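Local coordinates for possible metal-dependent hydrolase (Veillonella parvula, PDB 3RPC), which probably catalyses metal-dependent hydrolysis at a two-zinc site, as a member of the metallo-beta-lactamase superfamily, its substrate not being established, at residues A[74-79]-A[166-171]; A[135-140]-A[201-206]; A[37-42]-A[47-52]; A[235-240]-A[256-261]. All blocks are in the same frame, centred on the assembly; numbering follows the deposited sequence.

Contact 3 comes first along the chain, in the loop between strand 22-26 and helix 58-62. Contacts 1 and 2 follow, with their segments alternating in sequence. Contact 4 comes last. Contact 1 is the zinc site, its centre about 5 Å from the centre of the chain. The centres of contacts 2, 3 and 4 lie about 13, 15 and 17 Å from that of contact 1. Contacts 2 and 3 both touch it, through Ile204 and Phe39 among others. Contact 4 does not, but meets contact 3 where Val52 CG2 packs on Asp258 OD2. Loops from separate parts of the chain border the metal centre; contact 4, linking helix 237-246 to 256-261, lies farther out.

Contact 1. Residues A[74-79]-A[166-171]; sequences HLDHWD and VGDTVW. With ZN (zinc ion), chain F; ZN (zinc ion), chain E.
His77 and Asp168 approach from opposite directions and meet at a zinc ion. The imidazole and carboxylate planes are nearly perpendicular, 87° apart. His77 NE2 binds the chain F zinc at 2.2 Å. Asp168 OD2 binds the same ion at 2.1 Å. The two atoms are close because they share the metal; no hydrogen bond joins them. Asp168 OD2 also reaches the chain E zinc at 2.4 Å, and one oxygen therefore bridges both metals. His74 ND1 completes the link from 74-79 to that second ion, at 2.3 Å. Asp76 sends OD2 to the chain F zinc at 2.4 Å. With chi1 at 61° its carboxylate faces the metals, and the other oxygen, OD1, accepts a hydrogen bond of 2.6 Å from water 1. That water bridges the two zinc ions, and this bond is consistent with Asp76 orienting it. Asp27 takes a hydrogen bond from His77 ND1, which should fix the rotation of the ring. His72 and His132 complete the protein ligands of the chain E zinc, and His226 those of the chain F zinc. The HxHxDH motif (His72, His74, Asp76, His77) and bridging aspartate are characteristic of the dinuclear site of the metallo-beta-lactamase fold.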
loop_
_atom_site.group_PDB
_atom_site.type_symbol
_atom_site.label_atom_id
_atom_site.label_comp_id
_atom_site.label_asym_id
_atom_site.label_seq_id
_atom_site.Cartn_x
_atom_site.Cartn_y
_atom_site.Cartn_z
ATOM N N HIS A 74 16.825 -4.353 2.733
ATOM C CA HIS A 74 17.862 -3.338 2.852
ATOM C C HIS A 74 18.931 -3.836 3.834
ATOM O O HIS A 74 18.622 -4.534 4.802
ATOM C CB HIS A 74 17.282 -2.012 3.349
ATOM C CG HIS A 74 16.675 -1.180 2.263
ATOM N ND1 HIS A 74 15.954 -0.035 2.522
ATOM C CD2 HIS A 74 16.695 -1.319 0.917
ATOM C CE1 HIS A 74 15.548 0.493 1.380
ATOM N NE2 HIS A 74 15.985 -0.266 0.390
ATOM N N LEU A 75 20.176 -3.446 3.581
ATOM C CA LEU A 75 21.326 -3.876 4.381
ATOM C C LEU A 75 21.107 -3.739 5.881
ATOM O O LEU A 75 21.499 -4.625 6.655
ATOM C CB LEU A 75 22.576 -3.095 3.966
ATOM C CG LEU A 75 23.875 -3.397 4.716
ATOM C CD1 LEU A 75 24.264 -4.839 4.485
ATOM C CD2 LEU A 75 24.984 -2.465 4.261
ATOM N N ASP A 76 20.516 -2.624 6.303
ATOM C CA ASP A 76 20.364 -2.345 7.726
ATOM C C ASP A 76 19.196 -3.093 8.366
ATOM O O ASP A 76 18.845 -2.823 9.516
ATOM C CB ASP A 76 20.286 -0.835 8.001
ATOM C CG ASP A 76 19.103 -0.177 7.322
ATOM O OD1 ASP A 76 18.937 -0.383 6.102
ATOM O OD2 ASP A 76 18.355 0.565 8.012
ATOM N N HIS A 77 18.617 -4.038 7.617
ATOM C CA HIS A 77 17.574 -4.932 8.125
ATOM C C HIS A 77 17.854 -6.413 7.850
ATOM O O HIS A 77 17.144 -7.276 8.349
ATOM C CB HIS A 77 16.219 -4.536 7.530
ATOM C CG HIS A 77 15.819 -3.146 7.892
ATOM N ND1 HIS A 77 14.860 -2.872 8.841
ATOM C CD2 HIS A 77 16.295 -1.952 7.476
ATOM C CE1 HIS A 77 14.754 -1.563 8.985
ATOM N NE2 HIS A 77 15.611 -0.984 8.166
ATOM N N TRP A 78 18.879 -6.689 7.050
ATOM C CA TRP A 78 19.178 -8.052 6.615
ATOM C C TRP A 78 20.561 -8.035 5.988
ATOM O O TRP A 78 20.753 -7.484 4.900
ATOM C CB TRP A 78 18.143 -8.542 5.589
ATOM C CG TRP A 78 18.345 -9.963 5.133
ATOM C CD1 TRP A 78 18.736 -10.383 3.893
ATOM C CD2 TRP A 78 18.158 -11.143 5.918
ATOM N NE1 TRP A 78 18.808 -11.759 3.861
ATOM C CE2 TRP A 78 18.460 -12.248 5.094
ATOM C CE3 TRP A 78 17.775 -11.369 7.243
ATOM C CZ2 TRP A 78 18.383 -13.566 5.556
ATOM C CZ3 TRP A 78 17.702 -12.673 7.702
ATOM C CH2 TRP A 78 18.005 -13.756 6.857
ATOM N N ASP A 79 21.544 -8.598 6.680
ATOM C CA ASP A 79 22.914 -8.483 6.182
ATOM C C ASP A 79 23.634 -9.826 6.111
ATOM O O ASP A 79 23.106 -10.848 6.562
ATOM C CB ASP A 79 23.725 -7.444 6.985
ATOM C CG ASP A 79 24.105 -7.921 8.377
ATOM O OD1 ASP A 79 23.405 -8.789 8.952
ATOM O OD2 ASP A 79 25.111 -7.389 8.905
ATOM N N VAL A 166 5.903 -0.939 12.861
ATOM C CA VAL A 166 5.472 -0.048 11.784
ATOM C C VAL A 166 6.324 -0.192 10.518
ATOM O O VAL A 166 5.808 -0.132 9.388
ATOM C CB VAL A 166 5.477 1.410 12.252
ATOM C CG1 VAL A 166 5.003 2.339 11.120
ATOM C CG2 VAL A 166 4.575 1.560 13.471
ATOM N N GLY A 167 7.629 -0.374 10.712
ATOM C CA GLY A 167 8.549 -0.578 9.604
ATOM C C GLY A 167 9.114 0.696 8.998
ATOM O O GLY A 167 8.863 1.804 9.479
ATOM N N ASP A 168 9.895 0.529 7.936
ATOM C CA ASP A 168 10.508 1.656 7.236
ATOM C C ASP A 168 9.504 2.335 6.305
ATOM O O ASP A 168 9.467 2.064 5.104
ATOM C CB ASP A 168 11.747 1.193 6.455
ATOM C CG ASP A 168 13.026 1.208 7.292
ATOM O OD1 ASP A 168 12.943 1.282 8.531
ATOM O OD2 ASP A 168 14.123 1.149 6.698
ATOM N N THR A 169 8.679 3.199 6.887
ATOM C CA THR A 169 7.684 3.952 6.133
ATOM C C THR A 169 7.577 5.342 6.722
ATOM O O THR A 169 7.838 5.552 7.909
ATOM C CB THR A 169 6.311 3.249 6.168
ATOM O OG1 THR A 169 5.344 4.014 5.427
ATOM C CG2 THR A 169 5.829 3.044 7.605
ATOM N N VAL A 170 7.215 6.291 5.874
ATOM C CA VAL A 170 6.766 7.595 6.353
ATOM C C VAL A 170 5.287 7.489 6.742
ATOM O O VAL A 170 4.657 6.450 6.552
ATOM C CB VAL A 170 6.977 8.690 5.294
ATOM C CG1 VAL A 170 8.435 8.757 4.874
ATOM C CG2 VAL A 170 6.066 8.483 4.062
ATOM N N TRP A 171 4.724 8.550 7.301
ATOM C CA TRP A 171 3.326 8.494 7.719
ATOM C C TRP A 171 2.400 8.574 6.508
ATOM O O TRP A 171 2.301 9.615 5.874
ATOM C CB TRP A 171 3.011 9.632 8.684
ATOM C CG TRP A 171 1.736 9.420 9.414
ATOM C CD1 TRP A 171 0.473 9.517 8.902
ATOM C CD2 TRP A 171 1.589 9.084 10.793
ATOM N NE1 TRP A 171 -0.454 9.236 9.884
ATOM C CE2 TRP A 171 0.208 8.982 11.057
ATOM C CE3 TRP A 171 2.492 8.870 11.837
ATOM C CZ2 TRP A 171 -0.291 8.668 12.320
ATOM C CZ3 TRP A 171 1.998 8.558 13.093
ATOM C CH2 TRP A 171 0.618 8.455 13.323
HETATM ZN ZN ZN F . 16.038 1.121 7.651
HETATM ZN ZN ZN E . 14.954 0.492 4.561
HETATM O O HOH W 1 16.716 0.746 5.481
HETATM O O HOH W 2 16.383 3.534 6.861
#

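Contact 2. Residues A[135-140]-A[201-206]; sequences VEMYAN and DSIIMG
Selenomethionine Met137 reaches across to the loop 201-206 and carries the whole contact. Its selenium packs on the methyl branch of Ile203, with SE 3.6 Å from CG2. The two side chains cross at about a right angle. Beyond CG the Met137 chain is extended, chi2 180° and chi3 174°, which carries SE and CE well out from the helix. The terminal methyl then lies against the backbone rather than a side chain. Met137 CE is 3.8 Å from Asp201 C and also 3.8 Å from Ser202 N, so it covers the peptide link between those residues. This is the close part of the contact. It is van der Waals contact throughout, apolar on both sides only between SE and Ile203 CG2. No hydrogen bond crosses between the segments.

The outer side is looser. Asp201 is exposed, and its CB comes only to 4.4 Å from Met137 CE. Glu136 is also exposed. Its OE1 stays 5.9 Å from Asp201 OD2, a distance at which two like charges would repel only mildly.

The loop has its own support. Ser202 OG accepts from Ile204 N at 3.0 Å, forming an ST turn, and is also hydrogen-bonded to Ala194 O. Ile203 O is hydrogen-bonded to ND1 of the zinc ligand His132, a second-shell bond that should hold that ring in place. Met137 also packs on Leu143 of helix 143-147. The contact therefore joins the short helix 135-138 to the loop that follows strand 186-190 and leads into helix 207-216.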
loop_
_atom_site.group_PDB
_atom_site.type_symbol
_atom_site.label_atom_id
_atom_site.label_comp_id
_atom_site.label_asym_id
_atom_site.label_seq_id
_atom_site.Cartn_x
_atom_site.Cartn_y
_atom_site.Cartn_z
ATOM N N VAL A 135 6.193 11.092 -1.674
ATOM C CA VAL A 135 5.774 11.012 -3.070
ATOM C C VAL A 135 6.825 11.598 -4.001
ATOM O O VAL A 135 7.159 10.999 -5.028
ATOM C CB VAL A 135 4.430 11.718 -3.304
ATOM C CG1 VAL A 135 4.121 11.814 -4.796
ATOM C CG2 VAL A 135 3.326 10.993 -2.578
ATOM N N GLU A 136 7.353 12.764 -3.634
ATOM C CA GLU A 136 8.412 13.407 -4.406
ATOM C C GLU A 136 9.635 12.508 -4.584
ATOM O O GLU A 136 10.247 12.473 -5.651
ATOM C CB GLU A 136 8.827 14.733 -3.756
ATOM C CG GLU A 136 10.260 15.133 -4.081
ATOM C CD GLU A 136 10.525 16.613 -3.896
ATOM O OE1 GLU A 136 9.699 17.297 -3.254
ATOM O OE2 GLU A 136 11.562 17.095 -4.405
HETATM N N MSE A 137 9.997 11.771 -3.541
HETATM C CA MSE A 137 11.136 10.871 -3.654
HETATM C C MSE A 137 10.846 9.712 -4.592
HETATM O O MSE A 137 11.725 9.270 -5.334
HETATM C CB MSE A 137 11.540 10.328 -2.288
HETATM C CG MSE A 137 11.995 11.391 -1.327
HETATM SE SE MSE A 137 12.459 10.520 0.343
HETATM C CE MSE A 137 13.193 12.054 1.289
ATOM N N TYR A 138 9.620 9.193 -4.546
ATOM C CA TYR A 138 9.270 8.072 -5.417
ATOM C C TYR A 138 9.085 8.519 -6.862
ATOM O O TYR A 138 9.113 7.697 -7.773
ATOM C CB TYR A 138 8.048 7.302 -4.898
ATOM C CG TYR A 138 8.436 6.266 -3.877
ATOM C CD1 TYR A 138 8.935 5.031 -4.273
ATOM C CD2 TYR A 138 8.343 6.535 -2.516
ATOM C CE1 TYR A 138 9.325 4.082 -3.336
ATOM C CE2 TYR A 138 8.720 5.597 -1.578
ATOM C CZ TYR A 138 9.202 4.374 -1.991
ATOM O OH TYR A 138 9.582 3.453 -1.042
ATOM N N ALA A 139 8.928 9.826 -7.060
ATOM C CA ALA A 139 8.868 10.391 -8.407
ATOM C C ALA A 139 10.269 10.522 -9.006
ATOM O O ALA A 139 10.423 10.801 -10.191
ATOM C CB ALA A 139 8.171 11.737 -8.389
ATOM N N ASN A 140 11.290 10.324 -8.177
ATOM C CA ASN A 140 12.675 10.385 -8.630
ATOM C C ASN A 140 13.157 9.005 -9.066
ATOM O O ASN A 140 13.173 8.072 -8.266
ATOM C CB ASN A 140 13.564 10.939 -7.515
ATOM C CG ASN A 140 14.996 11.143 -7.955
ATOM O OD1 ASN A 140 15.730 10.179 -8.180
ATOM N ND2 ASN A 140 15.409 12.404 -8.063
ATOM N N ASP A 201 12.977 15.971 3.379
ATOM C CA ASP A 201 12.224 15.138 4.313
ATOM C C ASP A 201 12.978 13.846 4.632
ATOM O O ASP A 201 14.201 13.837 4.623
ATOM C CB ASP A 201 10.831 14.869 3.750
ATOM C CG ASP A 201 10.011 16.139 3.630
ATOM O OD1 ASP A 201 9.987 16.904 4.615
ATOM O OD2 ASP A 201 9.415 16.380 2.552
ATOM N N SER A 202 12.265 12.766 4.919
ATOM C CA SER A 202 12.933 11.520 5.301
ATOM C C SER A 202 12.324 10.315 4.596
ATOM O O SER A 202 11.181 10.351 4.143
ATOM C CB SER A 202 12.863 11.339 6.821
ATOM O OG SER A 202 13.412 10.098 7.249
ATOM N N ILE A 203 13.098 9.244 4.501
ATOM C CA ILE A 203 12.567 7.967 4.037
ATOM C C ILE A 203 11.905 7.147 5.139
ATOM O O ILE A 203 11.310 6.109 4.856
ATOM C CB ILE A 203 13.655 7.114 3.369
ATOM C CG1 ILE A 203 14.805 6.857 4.355
ATOM C CG2 ILE A 203 14.147 7.801 2.093
ATOM C CD1 ILE A 203 15.873 5.884 3.835
ATOM N N ILE A 204 12.042 7.572 6.394
ATOM C CA ILE A 204 11.341 6.918 7.494
ATOM C C ILE A 204 10.728 7.995 8.382
ATOM O O ILE A 204 10.534 9.126 7.939
ATOM C CB ILE A 204 12.241 5.945 8.313
ATOM C CG1 ILE A 204 13.475 6.649 8.885
ATOM C CG2 ILE A 204 12.692 4.771 7.431
ATOM C CD1 ILE A 204 14.325 5.765 9.835
HETATM N N MSE A 205 10.397 7.640 9.613
HETATM C CA MSE A 205 9.774 8.587 10.540
HETATM C C MSE A 205 10.778 9.324 11.433
HETATM O O MSE A 205 11.970 9.004 11.454
HETATM C CB MSE A 205 8.738 7.857 11.396
HETATM C CG MSE A 205 7.481 7.505 10.616
HETATM SE SE MSE A 205 6.350 6.275 11.588
HETATM C CE MSE A 205 4.883 6.211 10.322
ATOM N N GLY A 206 10.283 10.342 12.138
ATOM C CA GLY A 206 11.062 11.089 13.108
ATOM C C GLY A 206 10.178 11.594 14.236
ATOM O O GLY A 206 9.116 11.029 14.513
#

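Contact 3. Residues A[37-42]-A[47-52]; sequences PGFEGT and QRMPMV
A long loop between strand 22-26 and helix 58-62 doubles back on itself here, and a Met-aromatic contact joins its two arms. Selenomethionine Met49 lays its selenium over one face of the Phe39 ring. SE is 3.8 Å from the ring centroid and 31° off the ring normal. It sits toward one side of the ring, with CE2 of Phe39 the nearest atom to Met49 SE at 3.3 Å. The bend at chi3, -87°, sets the methyl beside the CE2-CZ rim, with Met49 CE 3.4 Å from Phe39 CZ. The two side chains cross at about a right angle.

Farther along, the two backbones lie close. Gly38 CA is against Gln47 O, at 3.1 Å. Gly38 N is near the same oxygen, but the angle is too poor for a hydrogen bond. Met49 CG rests 3.7 Å from Pro37 O.

At the exposed edge, the Arg48 guanidinium lies with one face against Pro37. The nearest approach is NH2 of Arg48 to Pro37 N, 3.7 Å. Arg48 NH1 is hydrogen-bonded to Asp34 O, which should help hold the group.

Phe39 also begins a type II turn to Thr42, where Thr42 OG1 donates to Phe39 O at 2.6 Å. Asn231 bonds both Phe39 N and Thr42 OG1, and the His232 ring meets Phe39. The loop lies beside the zinc site: Phe39 and Met49 both touch Leu75, in the loop between strand 67-69 and helix 80-85.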
loop_
_atom_site.group_PDB
_atom_site.type_symbol
_atom_site.label_atom_id
_atom_site.label_comp_id
_atom_site.label_asym_id
_atom_site.label_seq_id
_atom_site.Cartn_x
_atom_site.Cartn_y
_atom_site.Cartn_z
ATOM N N PRO A 37 31.022 1.202 4.747
ATOM C CA PRO A 37 31.036 2.652 4.538
ATOM C C PRO A 37 29.611 3.147 4.694
ATOM O O PRO A 37 28.692 2.348 4.556
ATOM C CB PRO A 37 31.435 2.794 3.063
ATOM C CG PRO A 37 31.904 1.442 2.626
ATOM C CD PRO A 37 31.193 0.458 3.490
ATOM N N GLY A 38 29.421 4.437 4.955
ATOM C CA GLY A 38 28.079 5.000 4.994
ATOM C C GLY A 38 27.385 4.846 3.656
ATOM O O GLY A 38 28.055 4.737 2.620
ATOM N N PHE A 39 26.052 4.833 3.658
ATOM C CA PHE A 39 25.287 4.691 2.423
ATOM C C PHE A 39 25.615 5.828 1.461
ATOM O O PHE A 39 25.607 6.995 1.845
ATOM C CB PHE A 39 23.778 4.673 2.692
ATOM C CG PHE A 39 23.291 3.429 3.386
ATOM C CD1 PHE A 39 23.320 2.201 2.742
ATOM C CD2 PHE A 39 22.801 3.491 4.680
ATOM C CE1 PHE A 39 22.873 1.057 3.381
ATOM C CE2 PHE A 39 22.347 2.353 5.325
ATOM C CZ PHE A 39 22.387 1.130 4.677
ATOM N N GLU A 40 25.907 5.490 0.213
ATOM C CA GLU A 40 26.249 6.508 -0.775
ATOM C C GLU A 40 25.096 7.490 -0.981
ATOM O O GLU A 40 23.932 7.087 -1.059
ATOM C CB GLU A 40 26.638 5.855 -2.105
ATOM C CG GLU A 40 27.163 6.828 -3.149
ATOM C CD GLU A 40 27.584 6.130 -4.430
ATOM O OE1 GLU A 40 27.602 4.880 -4.446
ATOM O OE2 GLU A 40 27.895 6.828 -5.420
ATOM N N GLY A 41 25.437 8.775 -1.057
ATOM C CA GLY A 41 24.478 9.812 -1.400
ATOM C C GLY A 41 23.531 10.176 -0.274
ATOM O O GLY A 41 22.501 10.815 -0.503
ATOM N N THR A 42 23.873 9.774 0.944
ATOM C CA THR A 42 22.995 10.019 2.083
ATOM C C THR A 42 23.627 10.959 3.101
ATOM O O THR A 42 24.827 11.225 3.074
ATOM C CB THR A 42 22.592 8.707 2.804
ATOM O OG1 THR A 42 23.751 8.080 3.368
ATOM C CG2 THR A 42 21.891 7.745 1.835
ATOM N N GLN A 47 30.519 8.673 7.477
ATOM C CA GLN A 47 30.552 7.865 8.685
ATOM C C GLN A 47 30.312 6.390 8.371
ATOM O O GLN A 47 29.372 6.037 7.654
ATOM C CB GLN A 47 29.506 8.381 9.677
ATOM C CG GLN A 47 29.388 7.568 10.955
ATOM C CD GLN A 47 29.440 8.445 12.189
ATOM O OE1 GLN A 47 28.627 9.359 12.352
ATOM N NE2 GLN A 47 30.418 8.191 13.055
ATOM N N ARG A 48 31.176 5.528 8.902
ATOM C CA ARG A 48 31.023 4.089 8.704
ATOM C C ARG A 48 29.907 3.536 9.589
ATOM O O ARG A 48 29.494 4.173 10.555
ATOM C CB ARG A 48 32.353 3.374 8.978
ATOM C CG ARG A 48 33.473 3.808 8.025
ATOM C CD ARG A 48 34.727 2.944 8.146
ATOM N NE ARG A 48 34.462 1.534 7.871
ATOM C CZ ARG A 48 34.377 1.008 6.655
ATOM N NH1 ARG A 48 34.138 -0.292 6.513
ATOM N NH2 ARG A 48 34.533 1.766 5.580
HETATM N N MSE A 49 29.422 2.345 9.258
HETATM C CA MSE A 49 28.290 1.753 9.969
HETATM C C MSE A 49 28.418 0.240 10.008
HETATM O O MSE A 49 29.106 -0.353 9.168
HETATM C CB MSE A 49 26.967 2.131 9.281
HETATM C CG MSE A 49 26.957 1.909 7.783
HETATM SE SE MSE A 49 25.191 2.154 6.985
HETATM C CE MSE A 49 24.530 0.340 7.237
ATOM N N PRO A 50 27.774 -0.396 10.993
ATOM C CA PRO A 50 27.091 0.227 12.130
ATOM C C PRO A 50 28.064 0.961 13.050
ATOM O O PRO A 50 29.218 0.552 13.189
ATOM C CB PRO A 50 26.447 -0.960 12.850
ATOM C CG PRO A 50 27.292 -2.124 12.476
ATOM C CD PRO A 50 27.760 -1.867 11.080
HETATM N N MSE A 51 27.610 2.036 13.682
HETATM C CA MSE A 51 28.522 2.858 14.468
HETATM C C MSE A 51 28.802 2.304 15.863
HETATM O O MSE A 51 29.697 2.796 16.556
HETATM C CB MSE A 51 28.021 4.297 14.556
HETATM C CG MSE A 51 26.798 4.452 15.403
HETATM SE SE MSE A 51 26.064 6.261 15.261
HETATM C CE MSE A 51 26.189 6.547 13.393
ATOM N N VAL A 52 28.057 1.274 16.267
ATOM C CA VAL A 52 28.296 0.611 17.545
ATOM C C VAL A 52 28.231 -0.886 17.317
ATOM O O VAL A 52 27.579 -1.335 16.378
ATOM C CB VAL A 52 27.261 1.002 18.622
ATOM C CG1 VAL A 52 27.349 2.491 18.921
ATOM C CG2 VAL A 52 25.849 0.644 18.173
#

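Contact 4. Residues A[235-240]-A[256-261]; sequences TSRKDV and PEDGET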
loop_
_atom_site.group_PDB
_atom_site.type_symbol
_atom_site.label_atom_id
_atom_site.label_comp_id
_atom_site.label_asym_id
_atom_site.label_seq_id
_atom_site.Cartn_x
_atom_site.Cartn_y
_atom_site.Cartn_z
ATOM N N THR A 235 18.120 11.890 13.174
ATOM C CA THR A 235 17.484 12.058 14.474
ATOM C C THR A 235 17.997 10.963 15.406
ATOM O O THR A 235 17.847 9.768 15.118
ATOM C CB THR A 235 15.965 11.982 14.364
ATOM O OG1 THR A 235 15.496 13.112 13.606
ATOM C CG2 THR A 235 15.313 11.982 15.747
ATOM N N SER A 236 18.601 11.377 16.517
ATOM C CA SER A 236 19.263 10.474 17.457
ATOM C C SER A 236 18.377 10.176 18.664
ATOM O O SER A 236 17.334 10.797 18.845
ATOM C CB SER A 236 20.542 11.141 17.958
ATOM O OG SER A 236 20.220 12.312 18.697
ATOM N N ARG A 237 18.782 9.232 19.509
ATOM C CA ARG A 237 18.058 9.026 20.760
ATOM C C ARG A 237 18.013 10.320 21.580
ATOM O O ARG A 237 16.980 10.653 22.172
ATOM C CB ARG A 237 18.716 7.934 21.596
ATOM C CG ARG A 237 18.490 6.514 21.119
ATOM C CD ARG A 237 19.064 5.600 22.187
ATOM N NE ARG A 237 18.793 4.190 21.954
ATOM C CZ ARG A 237 19.573 3.377 21.256
ATOM N NH1 ARG A 237 19.208 2.112 21.124
ATOM N NH2 ARG A 237 20.691 3.825 20.691
ATOM N N LYS A 238 19.136 11.033 21.632
ATOM C CA LYS A 238 19.205 12.288 22.382
ATOM C C LYS A 238 18.141 13.250 21.856
ATOM O O LYS A 238 17.434 13.902 22.636
ATOM C CB LYS A 238 20.595 12.920 22.251
ATOM C CG LYS A 238 21.678 12.262 23.085
ATOM C CD LYS A 238 23.035 12.875 22.761
ATOM C CE LYS A 238 24.167 12.186 23.508
ATOM N NZ LYS A 238 25.499 12.662 23.033
ATOM N N ASP A 239 18.013 13.322 20.530
ATOM C CA ASP A 239 17.024 14.200 19.897
ATOM C C ASP A 239 15.606 13.803 20.305
ATOM O O ASP A 239 14.778 14.650 20.648
ATOM C CB ASP A 239 17.139 14.150 18.373
ATOM C CG ASP A 239 18.485 14.635 17.859
ATOM O OD1 ASP A 239 19.223 15.294 18.620
ATOM O OD2 ASP A 239 18.794 14.364 16.676
ATOM N N VAL A 240 15.318 12.508 20.274
ATOM C CA VAL A 240 13.976 12.061 20.609
ATOM C C VAL A 240 13.692 12.309 22.085
ATOM O O VAL A 240 12.591 12.726 22.450
ATOM C CB VAL A 240 13.766 10.580 20.247
ATOM C CG1 VAL A 240 12.473 10.058 20.870
ATOM C CG2 VAL A 240 13.739 10.412 18.737
ATOM N N PRO A 256 14.436 2.699 24.038
ATOM C CA PRO A 256 15.312 1.714 24.686
ATOM C C PRO A 256 16.754 1.795 24.215
ATOM O O PRO A 256 17.022 2.104 23.056
ATOM C CB PRO A 256 14.704 0.374 24.260
ATOM C CG PRO A 256 14.030 0.694 22.933
ATOM C CD PRO A 256 13.441 2.067 23.157
ATOM N N GLU A 257 17.680 1.510 25.127
ATOM C CA GLU A 257 19.068 1.344 24.751
ATOM C C GLU A 257 19.240 0.019 24.016
ATOM O O GLU A 257 18.410 -0.885 24.123
ATOM C CB GLU A 257 19.955 1.338 25.994
ATOM C CG GLU A 257 19.889 2.616 26.813
ATOM C CD GLU A 257 20.437 3.823 26.084
ATOM O OE1 GLU A 257 21.257 3.667 25.164
ATOM O OE2 GLU A 257 20.039 4.954 26.433
ATOM N N ASP A 258 20.337 -0.096 23.281
ATOM C CA ASP A 258 20.687 -1.370 22.675
ATOM C C ASP A 258 20.841 -2.391 23.791
ATOM O O ASP A 258 21.610 -2.163 24.729
ATOM C CB ASP A 258 22.000 -1.244 21.907
ATOM C CG ASP A 258 21.864 -0.433 20.620
ATOM O OD1 ASP A 258 20.742 0.018 20.285
ATOM O OD2 ASP A 258 22.891 -0.264 19.925
ATOM N N GLY A 259 20.124 -3.510 23.687
ATOM C CA GLY A 259 20.194 -4.575 24.681
ATOM C C GLY A 259 19.122 -4.481 25.756
ATOM O O GLY A 259 18.953 -5.409 26.546
ATOM N N GLU A 260 18.390 -3.368 25.790
ATOM C CA GLU A 260 17.365 -3.164 26.813
ATOM C C GLU A 260 16.068 -3.918 26.534
ATOM O O GLU A 260 15.583 -3.946 25.404
ATOM C CB GLU A 260 17.056 -1.668 26.971
ATOM C CG GLU A 260 15.942 -1.367 27.963
ATOM C CD GLU A 260 15.716 0.126 28.159
ATOM O OE1 GLU A 260 16.564 0.938 27.728
ATOM O OE2 GLU A 260 14.676 0.491 28.748
ATOM N N THR A 261 15.497 -4.506 27.578
ATOM C CA THR A 261 14.229 -5.213 27.472
ATOM C C THR A 261 13.084 -4.404 28.068
ATOM O O THR A 261 13.197 -3.849 29.168
ATOM C CB THR A 261 14.308 -6.569 28.191
ATOM O OG1 THR A 261 15.265 -7.396 27.524
ATOM C CG2 THR A 261 12.947 -7.268 28.197
HETATM O O HOH W 3 22.758 2.269 18.919
#
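Arg237 grips Pro256 O side-on with two nitrogens. The hydrogen bonds from NE and from NH1 to Pro256 O are both 2.9 Å and bent, at 146° and 145°. The oxygen lies near the guanidinium plane. NH1 uses a lone pair in the carbonyl plane, whereas NE comes from above it. The Arg237 chain is extended from CG to NE, which carries the group from the helix to this carbonyl.

A salt bridge adds the second grip. Arg237 NH1 donates to Asp258 OD1 at 2.7 Å, meeting the carboxylate from above its plane. Water 3 links Arg237 NH2 to Asp258 OD2, and NH2 also forms a salt bridge with Asp228.

Arg237 is the first residue of helix 237-246. Ser236 is its N-cap and forms a capping box with Asp239: Asp239 N donates to Ser236 OG, and Ser236 N to Asp239 OD2. Across the contact, Glu257 to Glu260 form a type II turn leading to strand 261-263.

Glu257 adds only a longer-range charge. Its OE1 lies above one guanidinium face, toward the rim, 4.1 Å from Arg237 NE, with no N-H pointing at it. Glu257 OE2 instead forms a salt bridge with Arg241.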